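Local coordinates for DNA repair protein XRCC1 (Homo sapiens, PDB 3LQC) that acts as a scaffold in DNA single-strand break repair, assembling repair protein complexes and binding poly-ADP-ribose chains to limit PARP1 activity, at residues 63-75 with 125-137. Sequence-based numbering, arbitrary orientation. Where two conformers were deposited one is given.
Sequences DGSAFVEVLVGSS and WDRVKIVCSQPYS. With NA (sodium ion), chain C; CO3 (carbonate ion), chain D.
Val72 presses onto the indole of Trp125. Trp125 CB lies 3.6 Å from Gly73 O, and Trp125 CG sits 3.4 Å from Val72 CB, with CD1 and CD2 beside that atom. Val72 CG2 rides over the face, 3.4 Å from the centroid of the five-membered ring and 13° off its normal, a CH-pi contact. With CG1 anti to the carbonyl carbon (chi1 -81°), CG2 falls between the backbone N and that carbon and faces the indole. Trp125 CE2 and CZ2 lie under this methyl, as does NE1, which gives its hydrogen to Ala120 O. The ring edge at Trp125 CE3 meets the Gly73 backbone, 3.4 Å from Gly73 C, and CZ3 reaches Gly73 CA.

The chain turns a corner at Asp126, whose carboxylate grips Ser75 twice: Asp126 OD1 takes Ser75 N on its syn lone pair, and Asp126 OD2 accepts from Ser75 OG at 2.5 Å. Ser75 CB lies over one face of the Arg127 guanidinium. Gly73 O accepts from Asp126 N and Arg127 N, a classic beta bulge; a second forms where Ala66 N and Phe67 N share Ser133 O.

Between the bulges, 67-73 and 127-133 run antiparallel. On one face Val70 packs on Val128 and Ile130, Val68 on Ile130, and Leu144 touches Val68, Ile130 and Cys132. On the other, Leu71 CD1 meets Val131 CG2 at 3.6 Å, and both pack against apolar side chains of another protein's chain. Lys129 NZ donates to O2 of a carbonate ion, probably from the crystallisation liquor, at 2.7 Å. These are neighbouring interior strands of the five-stranded mixed sheet in the XRCC1 N-terminal domain's beta-sandwich.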
ATOM      1  N   ASP A  63      12.201  11.539  13.554  1.00 18.62           N
ATOM      2  CA  ASP A  63      13.557  11.273  14.003  1.00 23.80           C
ATOM      3  C   ASP A  63      13.817   9.776  13.951  1.00 22.30           C
ATOM      4  O   ASP A  63      14.047   9.138  14.982  1.00 18.26           O
ATOM      5  CB  ASP A  63      13.804  11.800  15.412  1.00 21.36           C
ATOM      6  CG  ASP A  63      15.224  11.542  15.889  1.00 27.10           C
ATOM      7  OD1 ASP A  63      16.148  11.577  15.050  1.00 27.31           O
ATOM      8  OD2 ASP A  63      15.416  11.309  17.103  1.00 32.01           O
ATOM      9  N   GLY A  64      13.749   9.223  12.744  1.00 19.81           N
ATOM     10  CA  GLY A  64      14.139   7.846  12.501  1.00 22.11           C
ATOM     11  C   GLY A  64      13.010   6.837  12.558  1.00 17.65           C
ATOM     12  O   GLY A  64      13.260   5.635  12.521  1.00 19.06           O
ATOM     13  N   SER A  65      11.775   7.315  12.663  1.00 17.02           N
ATOM     14  CA  SER A  65      10.614   6.431  12.668  1.00 15.96           C
ATOM     15  C   SER A  65      10.256   6.047  11.239  1.00 18.78           C
ATOM     16  O   SER A  65      10.418   6.850  10.323  1.00 21.66           O
ATOM     17  CB  SER A  65       9.406   7.125  13.302  1.00 14.97           C
ATOM     18  OG  SER A  65       9.596   7.349  14.680  1.00 19.30           O
ATOM     19  N   ALA A  66       9.753   4.830  11.047  1.00 16.41           N
ATOM     20  CA  ALA A  66       9.242   4.427   9.744  1.00 15.91           C
ATOM     21  C   ALA A  66       7.812   4.915   9.566  1.00 18.64           C
ATOM     22  O   ALA A  66       7.440   5.390   8.491  1.00 19.73           O
ATOM     23  CB  ALA A  66       9.313   2.921   9.580  1.00 17.36           C
ATOM     24  N   PHE A  67       7.013   4.790  10.623  1.00 15.89           N
ATOM     25  CA  PHE A  67       5.614   5.210  10.588  1.00 16.93           C
ATOM     26  C   PHE A  67       5.294   6.038  11.812  1.00 17.23           C
ATOM     27  O   PHE A  67       5.881   5.835  12.864  1.00 21.57           O
ATOM     28  CB  PHE A  67       4.670   4.007  10.558  1.00 15.36           C
ATOM     29  CG  PHE A  67       5.110   2.908   9.649  1.00 16.73           C
ATOM     30  CD1 PHE A  67       5.298   3.144   8.299  1.00 12.31           C
ATOM     31  CD2 PHE A  67       5.331   1.628  10.146  1.00 19.52           C
ATOM     32  CE1 PHE A  67       5.704   2.134   7.458  1.00 14.08           C
ATOM     33  CE2 PHE A  67       5.746   0.600   9.305  1.00 18.16           C
ATOM     34  CZ  PHE A  67       5.929   0.854   7.959  1.00 14.50           C
ATOM     35  N   VAL A  68       4.360   6.971  11.673  1.00 19.92           N
ATOM     36  CA  VAL A  68       3.859   7.725  12.814  1.00 16.70           C
ATOM     37  C   VAL A  68       2.343   7.787  12.745  1.00 18.70           C
ATOM     38  O   VAL A  68       1.772   7.960  11.669  1.00 16.12           O
ATOM     39  CB  VAL A  68       4.418   9.155  12.862  1.00 15.80           C
ATOM     40  CG1 VAL A  68       3.961   9.844  14.127  1.00 16.75           C
ATOM     41  CG2 VAL A  68       5.928   9.146  12.789  1.00 14.35           C
ATOM     42  N   GLU A  69       1.693   7.626  13.894  1.00 16.50           N
ATOM     43  CA  GLU A  69       0.241   7.691  13.973  1.00 16.36           C
ATOM     44  C   GLU A  69      -0.157   8.588  15.142  1.00 19.55           C
ATOM     45  O   GLU A  69       0.503   8.587  16.178  1.00 17.98           O
ATOM     46  CB  GLU A  69      -0.330   6.289  14.179  1.00 17.15           C
ATOM     47  CG  GLU A  69      -1.844   6.204  14.267  1.00 16.17           C
ATOM     48  CD  GLU A  69      -2.298   4.849  14.761  1.00 17.28           C
ATOM     49  OE1 GLU A  69      -3.450   4.454  14.474  1.00 17.43           O
ATOM     50  OE2 GLU A  69      -1.487   4.169  15.423  1.00 14.42           O
ATOM     51  N   VAL A  70      -1.228   9.358  14.977  1.00 17.24           N
ATOM     52  CA  VAL A  70      -1.717  10.174  16.077  1.00 16.77           C
ATOM     53  C   VAL A  70      -3.145   9.799  16.403  1.00 15.70           C
ATOM     54  O   VAL A  70      -4.016   9.843  15.541  1.00 21.53           O
ATOM     55  CB  VAL A  70      -1.613  11.691  15.791  1.00 18.72           C
ATOM     56  CG1 VAL A  70      -2.185  12.497  16.961  1.00 14.31           C
ATOM     57  CG2 VAL A  70      -0.167  12.085  15.549  1.00 19.15           C
ATOM     58  N   LEU A  71      -3.373   9.411  17.651  1.00 13.48           N
ATOM     59  CA  LEU A  71      -4.711   9.086  18.115  1.00 16.14           C
ATOM     60  C   LEU A  71      -5.107  10.037  19.240  1.00 16.78           C
ATOM     61  O   LEU A  71      -4.250  10.637  19.900  1.00 18.05           O
ATOM     62  CB  LEU A  71      -4.795   7.626  18.574  1.00 12.85           C
ATOM     63  CG  LEU A  71      -4.218   6.584  17.613  1.00 16.66           C
ATOM     64  CD1 LEU A  71      -2.755   6.306  17.940  1.00 15.15           C
ATOM     65  CD2 LEU A  71      -5.032   5.284  17.634  1.00 13.34           C
ATOM     66  N   VAL A  72      -6.405  10.176  19.456  1.00 14.77           N
ATOM     67  CA  VAL A  72      -6.902  11.095  20.472  1.00 17.04           C
ATOM     68  C   VAL A  72      -7.894  10.379  21.351  1.00 16.57           C
ATOM     69  O   VAL A  72      -8.507   9.400  20.937  1.00 18.78           O
ATOM     70  CB  VAL A  72      -7.583  12.314  19.848  1.00 18.35           C
ATOM     71  CG1 VAL A  72      -6.535  13.321  19.412  1.00 14.85           C
ATOM     72  CG2 VAL A  72      -8.455  11.881  18.674  1.00 13.83           C
ATOM     73  N   GLY A  73      -8.047  10.861  22.574  1.00 17.44           N
ATOM     74  CA  GLY A  73      -8.951  10.229  23.511  1.00 18.54           C
ATOM     75  C   GLY A  73      -9.553  11.244  24.461  1.00 20.74           C
ATOM     76  O   GLY A  73      -9.071  12.369  24.584  1.00 20.22           O
ATOM     77  N   SER A  74     -10.612  10.832  25.139  1.00 19.27           N
ATOM     78  CA  SER A  74     -11.316  11.703  26.053  1.00 22.43           C
ATOM     79  C   SER A  74     -11.286  11.031  27.408  1.00 20.19           C
ATOM     80  O   SER A  74     -11.835   9.953  27.569  1.00 23.17           O
ATOM     81  CB  SER A  74     -12.757  11.881  25.576  1.00 22.87           C
ATOM     82  OG  SER A  74     -13.291  13.112  26.014  1.00 29.39           O
ATOM     83  N   SER A  75     -10.631  11.658  28.378  1.00 20.87           N
ATOM     84  CA  SER A  75     -10.382  11.013  29.662  1.00 18.22           C
ATOM     85  C   SER A  75     -11.647  10.823  30.490  1.00 22.04           C
ATOM     86  O   SER A  75     -11.808   9.808  31.169  1.00 26.97           O
ATOM     87  CB  SER A  75      -9.326  11.782  30.463  1.00 18.53           C
ATOM     88  OG  SER A  75      -9.828  13.019  30.932  1.00 20.34           O
ATOM     89  N   TRP A 125     -10.354  16.858  22.638  1.00 21.37           N
ATOM     90  CA  TRP A 125      -9.687  15.719  23.237  1.00 19.57           C
ATOM     91  C   TRP A 125      -8.722  16.188  24.298  1.00 21.44           C
ATOM     92  O   TRP A 125      -8.143  17.261  24.173  1.00 25.68           O
ATOM     93  CB  TRP A 125      -8.921  14.962  22.153  1.00 19.99           C
ATOM     94  CG  TRP A 125      -9.755  14.637  20.947  1.00 19.12           C
ATOM     95  CD1 TRP A 125      -9.813  15.331  19.769  1.00 15.12           C
ATOM     96  CD2 TRP A 125     -10.661  13.534  20.814  1.00 19.36           C
ATOM     97  NE1 TRP A 125     -10.689  14.718  18.912  1.00 15.61           N
ATOM     98  CE2 TRP A 125     -11.223  13.623  19.523  1.00 17.62           C
ATOM     99  CE3 TRP A 125     -11.049  12.489  21.657  1.00 17.67           C
ATOM    100  CZ2 TRP A 125     -12.151  12.693  19.061  1.00 17.53           C
ATOM    101  CZ3 TRP A 125     -11.968  11.568  21.194  1.00 17.00           C
ATOM    102  CH2 TRP A 125     -12.511  11.677  19.904  1.00 17.76           C
ATOM    103  N   ASP A 126      -8.542  15.396  25.346  1.00 20.30           N
ATOM    104  CA  ASP A 126      -7.521  15.720  26.340  1.00 22.09           C
ATOM    105  C   ASP A 126      -6.487  14.608  26.465  1.00 21.01           C
ATOM    106  O   ASP A 126      -5.655  14.621  27.369  1.00 20.11           O
ATOM    107  CB  ASP A 126      -8.139  16.065  27.697  1.00 20.79           C
ATOM    108  CG  ASP A 126      -8.862  14.897  28.332  1.00 20.45           C
ATOM    109  OD1 ASP A 126      -9.019  13.846  27.682  1.00 24.34           O
ATOM    110  OD2 ASP A 126      -9.284  15.040  29.495  1.00 22.98           O
ATOM    111  N   ARG A 127      -6.553  13.648  25.548  1.00 18.07           N
ATOM    112  CA  ARG A 127      -5.499  12.649  25.400  1.00 19.12           C
ATOM    113  C   ARG A 127      -4.985  12.617  23.962  1.00 17.87           C
ATOM    114  O   ARG A 127      -5.755  12.449  23.014  1.00 21.64           O
ATOM    115  CB  ARG A 127      -5.998  11.268  25.817  1.00 20.27           C
ATOM    116  CG  ARG A 127      -6.428  11.187  27.269  1.00 19.38           C
ATOM    117  CD  ARG A 127      -5.249  11.366  28.208  1.00 17.33           C
ATOM    118  NE  ARG A 127      -5.668  11.268  29.606  1.00 21.05           N
ATOM    119  CZ  ARG A 127      -5.980  12.313  30.369  1.00 21.38           C
ATOM    120  NH1 ARG A 127      -5.912  13.541  29.875  1.00 19.72           N
ATOM    121  NH2 ARG A 127      -6.354  12.131  31.629  1.00 19.15           N
ATOM    122  N   VAL A 128      -3.682  12.807  23.805  1.00 17.73           N
ATOM    123  CA  VAL A 128      -3.044  12.710  22.505  1.00 14.99           C
ATOM    124  C   VAL A 128      -1.954  11.630  22.540  1.00 19.43           C
ATOM    125  O   VAL A 128      -0.975  11.730  23.281  1.00 15.69           O
ATOM    126  CB  VAL A 128      -2.441  14.052  22.056  1.00 17.61           C
ATOM    127  CG1 VAL A 128      -2.092  13.996  20.581  1.00 19.89           C
ATOM    128  CG2 VAL A 128      -3.421  15.198  22.313  1.00 18.62           C
ATOM    129  N   LYS A 129      -2.136  10.594  21.733  1.00 17.52           N
ATOM    130  CA  LYS A 129      -1.182   9.505  21.667  1.00 16.91           C
ATOM    131  C   LYS A 129      -0.466   9.539  20.325  1.00 17.51           C
ATOM    132  O   LYS A 129      -1.101   9.450  19.267  1.00 17.42           O
ATOM    133  CB  LYS A 129      -1.896   8.162  21.861  1.00 14.28           C
ATOM    134  CG  LYS A 129      -0.997   6.955  21.721  1.00 14.99           C
ATOM    135  CD  LYS A 129      -1.766   5.664  21.937  1.00 16.72           C
ATOM    136  CE  LYS A 129      -2.267   5.550  23.361  1.00 16.68           C
ATOM    137  NZ  LYS A 129      -2.669   4.155  23.681  1.00 19.29           N
ATOM    138  N   ILE A 130       0.853   9.684  20.372  1.00 15.68           N
ATOM    139  CA  ILE A 130       1.665   9.663  19.159  1.00 16.93           C
ATOM    140  C   ILE A 130       2.447   8.346  19.103  1.00 18.82           C
ATOM    141  O   ILE A 130       3.248   8.060  19.990  1.00 15.47           O
ATOM    142  CB  ILE A 130       2.638  10.853  19.104  1.00 14.61           C
ATOM    143  CG1 ILE A 130       1.871  12.177  19.108  1.00 18.32           C
ATOM    144  CG2 ILE A 130       3.512  10.768  17.881  1.00 13.92           C
ATOM    145  CD1 ILE A 130       1.553  12.704  20.492  1.00 19.35           C
ATOM    146  N   VAL A 131       2.201   7.542  18.073  1.00 16.34           N
ATOM    147  CA  VAL A 131       2.843   6.235  17.971  1.00 16.44           C
ATOM    148  C   VAL A 131       3.902   6.214  16.882  1.00 14.79           C
ATOM    149  O   VAL A 131       3.616   6.502  15.727  1.00 16.54           O
ATOM    150  CB  VAL A 131       1.817   5.114  17.711  1.00 14.74           C
ATOM    151  CG1 VAL A 131       2.478   3.745  17.858  1.00 13.85           C
ATOM    152  CG2 VAL A 131       0.645   5.240  18.667  1.00 12.50           C
ATOM    153  N   CYS A 132       5.128   5.873  17.261  1.00 16.54           N
ATOM    154  CA  CYS A 132       6.230   5.785  16.313  1.00 14.05           C
ATOM    155  C   CYS A 132       6.608   4.330  16.087  1.00 13.57           C
ATOM    156  O   CYS A 132       6.929   3.603  17.024  1.00 18.55           O
ATOM    157  CB  CYS A 132       7.439   6.561  16.831  1.00 17.54           C
ATOM    158  SG  CYS A 132       7.176   8.326  17.043  1.00 19.00           S
ATOM    159  N   SER A 133       6.566   3.893  14.841  1.00 17.18           N
ATOM    160  CA  SER A 133       6.901   2.510  14.533  1.00 16.92           C
ATOM    161  C   SER A 133       8.146   2.446  13.676  1.00 15.91           C
ATOM    162  O   SER A 133       8.280   3.189  12.702  1.00 16.45           O
ATOM    163  CB  SER A 133       5.744   1.819  13.826  1.00 14.82           C
ATOM    164  OG  SER A 133       4.671   1.602  14.716  1.00 21.07           O
ATOM    165  N   GLN A 134       9.059   1.559  14.046  1.00 15.65           N
ATOM    166  CA  GLN A 134      10.301   1.396  13.303  1.00 17.15           C
ATOM    167  C   GLN A 134      10.804  -0.034  13.439  1.00 18.38           C
ATOM    168  O   GLN A 134      11.761  -0.294  14.167  1.00 15.74           O
ATOM    169  CB  GLN A 134      11.355   2.395  13.788  1.00 16.16           C
ATOM    170  CG  GLN A 134      12.689   2.329  13.040  1.00 19.13           C
ATOM    171  CD  GLN A 134      12.522   2.128  11.544  1.00 16.02           C
ATOM    172  OE1 GLN A 134      12.293   1.012  11.081  1.00 17.39           O
ATOM    173  NE2 GLN A 134      12.647   3.206  10.782  1.00 14.54           N
ATOM    174  N   PRO A 135      10.149  -0.965  12.724  1.00 16.44           N
ATOM    175  CA  PRO A 135      10.398  -2.408  12.770  1.00 17.94           C
ATOM    176  C   PRO A 135      11.693  -2.778  12.077  1.00 18.61           C
ATOM    177  O   PRO A 135      12.159  -3.901  12.249  1.00 16.20           O
ATOM    178  CB  PRO A 135       9.239  -3.004  11.958  1.00 16.68           C
ATOM    179  CG  PRO A 135       8.372  -1.883  11.567  1.00 19.27           C
ATOM    180  CD  PRO A 135       9.144  -0.621  11.709  1.00 19.37           C
ATOM    181  N   TYR A 136      12.247  -1.852  11.298  1.00 18.11           N
ATOM    182  CA  TYR A 136      13.377  -2.154  10.422  1.00 19.75           C
ATOM    183  C   TYR A 136      14.701  -1.719  11.028  1.00 19.25           C
ATOM    184  O   TYR A 136      15.763  -2.114  10.562  1.00 21.88           O
ATOM    185  CB  TYR A 136      13.171  -1.496   9.051  1.00 15.88           C
ATOM    186  CG  TYR A 136      11.774  -1.705   8.534  1.00 17.80           C
ATOM    187  CD1 TYR A 136      11.298  -2.986   8.285  1.00 18.05           C
ATOM    188  CD2 TYR A 136      10.915  -0.633   8.324  1.00 16.54           C
ATOM    189  CE1 TYR A 136      10.015  -3.195   7.825  1.00 17.71           C
ATOM    190  CE2 TYR A 136       9.619  -0.835   7.869  1.00 13.78           C
ATOM    191  CZ  TYR A 136       9.179  -2.119   7.623  1.00 16.02           C
ATOM    192  OH  TYR A 136       7.899  -2.348   7.180  1.00 17.49           O
ATOM    193  N   SER A 137      14.621  -0.902  12.072  1.00 20.18           N
ATOM    194  CA  SER A 137      15.797  -0.379  12.743  1.00 25.07           C
ATOM    195  C   SER A 137      15.526  -0.330  14.244  1.00 24.11           C
ATOM    196  O   SER A 137      15.642   0.718  14.872  1.00 28.69           O
ATOM    197  CB  SER A 137      16.124   1.015  12.201  1.00 26.16           C
ATOM    198  OG  SER A 137      17.437   1.413  12.562  1.00 35.88           O
TER
HETATM  199 NA    NA C 278     -14.291   8.574  27.353  1.00 19.36          NA
HETATM  200  C   CO3 D 190      -0.067   2.219  22.922  1.00 20.80           C
HETATM  201  O1  CO3 D 190       0.491   3.299  23.383  1.00 24.13           O
HETATM  202  O2  CO3 D 190      -1.257   1.888  23.335  1.00 21.95           O